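Local coordinates for protein sulfate transporter/antisigma-factor antagonist STAS (Planctomyces limnophilus, PDB 3T6O) that probably acts as an anti-sigma factor antagonist, a STAS-domain protein of bacterial gene regulation, at residues T100-D103 against E104-R108. Numbering follows the deposited sequence.
Sequences THID and EVWPR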
loop_
_atom_site.group_PDB
_atom_site.type_symbol
_atom_site.label_atom_id
_atom_site.label_comp_id
_atom_site.label_asym_id
_atom_site.label_seq_id
_atom_site.Cartn_x
_atom_site.Cartn_y
_atom_site.Cartn_z
ATOM N N THR A 100 -7.024 11.278 8.027
ATOM C CA THR A 100 -7.213 10.663 6.718
ATOM C C THR A 100 -8.344 11.324 5.993
ATOM O O THR A 100 -9.232 11.908 6.595
ATOM C CB THR A 100 -7.568 9.175 6.813
ATOM O OG1 THR A 100 -7.452 8.583 5.501
ATOM C CG2 THR A 100 -8.962 8.996 7.359
ATOM N N HIS A 101 -8.366 11.182 4.685
ATOM C CA HIS A 101 -9.391 11.880 3.934
ATOM C C HIS A 101 -10.458 10.916 3.465
ATOM O O HIS A 101 -11.524 11.358 3.064
ATOM C CB HIS A 101 -8.745 12.576 2.758
ATOM C CG HIS A 101 -7.693 13.558 3.157
ATOM N ND1 HIS A 101 -8.006 14.839 3.570
ATOM C CD2 HIS A 101 -6.342 13.463 3.189
ATOM C CE1 HIS A 101 -6.892 15.485 3.853
ATOM N NE2 HIS A 101 -5.867 14.678 3.621
ATOM N N ILE A 102 -10.178 9.612 3.519
ATOM C CA ILE A 102 -11.094 8.620 2.952
ATOM C C ILE A 102 -12.512 8.594 3.623
ATOM O O ILE A 102 -13.519 8.364 2.958
ATOM C CB ILE A 102 -10.488 7.179 2.921
ATOM C CG1 ILE A 102 -11.360 6.257 2.092
ATOM C CG2 ILE A 102 -10.304 6.586 4.275
ATOM C CD1 ILE A 102 -11.556 6.758 0.652
ATOM N N ASP A 103 -12.573 8.869 4.911
ATOM C CA ASP A 103 -13.853 8.830 5.600
ATOM C C ASP A 103 -14.805 9.946 5.168
ATOM O O ASP A 103 -15.974 9.910 5.524
ATOM C CB ASP A 103 -13.642 8.863 7.111
ATOM C CG ASP A 103 -13.056 10.155 7.578
ATOM O OD1 ASP A 103 -12.073 10.604 6.989
ATOM O OD2 ASP A 103 -13.599 10.739 8.532
ATOM N N GLU A 104 -14.328 10.898 4.370
ATOM C CA GLU A 104 -15.214 11.864 3.767
ATOM C C GLU A 104 -16.182 11.198 2.831
ATOM O O GLU A 104 -17.178 11.795 2.493
ATOM C CB GLU A 104 -14.433 12.918 2.999
ATOM C CG GLU A 104 -13.545 13.823 3.860
ATOM C CD GLU A 104 -14.356 14.837 4.634
ATOM O OE1 GLU A 104 -14.955 15.735 3.990
ATOM O OE2 GLU A 104 -14.395 14.726 5.882
ATOM N N VAL A 105 -15.927 9.961 2.415
ATOM C CA VAL A 105 -16.907 9.229 1.627
ATOM C C VAL A 105 -17.678 8.192 2.452
ATOM O O VAL A 105 -18.471 7.450 1.930
ATOM C CB VAL A 105 -16.253 8.603 0.344
ATOM C CG1 VAL A 105 -15.273 9.596 -0.286
ATOM C CG2 VAL A 105 -15.540 7.324 0.628
ATOM N N TRP A 106 -17.432 8.115 3.756
ATOM C CA TRP A 106 -18.174 7.199 4.626
ATOM C C TRP A 106 -19.090 8.056 5.545
ATOM O O TRP A 106 -18.593 8.833 6.383
ATOM C CB TRP A 106 -17.210 6.403 5.487
ATOM C CG TRP A 106 -16.212 5.598 4.755
ATOM C CD1 TRP A 106 -16.292 5.129 3.476
ATOM C CD2 TRP A 106 -14.995 5.119 5.278
ATOM N NE1 TRP A 106 -15.187 4.389 3.172
ATOM C CE2 TRP A 106 -14.377 4.358 4.272
ATOM C CE3 TRP A 106 -14.363 5.251 6.510
ATOM C CZ2 TRP A 106 -13.137 3.775 4.447
ATOM C CZ3 TRP A 106 -13.154 4.664 6.698
ATOM C CH2 TRP A 106 -12.541 3.931 5.670
ATOM N N PRO A 107 -20.401 8.015 5.316
ATOM C CA PRO A 107 -21.252 8.800 6.217
ATOM C C PRO A 107 -21.055 8.319 7.639
ATOM O O PRO A 107 -20.933 7.110 7.873
ATOM C CB PRO A 107 -22.654 8.505 5.723
ATOM C CG PRO A 107 -22.531 7.485 4.689
ATOM C CD PRO A 107 -21.171 7.406 4.227
ATOM N N ARG A 108 -20.933 9.262 8.567
ATOM C CA ARG A 108 -20.825 8.931 9.965
ATOM C C ARG A 108 -22.044 9.443 10.785
ATOM O O ARG A 108 -22.504 10.568 10.598
ATOM C CB ARG A 108 -19.530 9.469 10.509
ATOM C CG ARG A 108 -19.360 9.236 12.017
ATOM C CD ARG A 108 -17.919 9.501 12.403
ATOM N NE ARG A 108 -17.586 10.908 12.301
ATOM C CZ ARG A 108 -17.850 11.830 13.219
ATOM N NH1 ARG A 108 -18.532 11.534 14.337
ATOM N NH2 ARG A 108 -17.448 13.079 12.992
#
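W106 lays one face of its indole against the turn that precedes it, against the D103 backbone and the branched side chain of I102. CA of D103 sits over the rim of that face, 3.7 Å from CE3 of W106, with CB of D103 just as near the same ring atom. Farther along the ring, CG2 of I102 comes to 3.7 Å from CH2 of W106 and makes an off-centre CH-pi contact with the six-membered ring, 29° from its normal. I102 has CG1 anti to its backbone N (chi1 -169°), which leaves CG2 over the benzene part of the indole. Its CD1 lies 4.0 Å from CG2 of V105. One isoleucine thus meets both residues.

The turn's backbone is wound tightly. Three successive i to i+3 bonds run from E104 N to H101 O, from V105 N to I102 O at 2.9 Å, and from W106 N to D103 O. The middle one is nearly straight, with 168° at the hydrogen; in all three the donor stands above the carbonyl plane. With its CG beside the backbone N, E104 passes CG 3.3 Å from O of H101; the chain bends at the next bond and its carboxylate leaves the turn, OE1 forming a salt bridge with NZ of K74 of a second subunit.

On the inner side, W106 meets W73 of helix 63-76 edge-to-face and also touches F84 and L86 of strand 83-87. V105 packs on W73 of its own chain and on W73 of the second subunit, and I102 meets V105 of that subunit, placing the turn at a subunit interface as well as over the core. It is a short 3-10 turn linking helix 91-97 to strand 108-109, outermost in this chain's sheet, within the alpha/beta STAS fold.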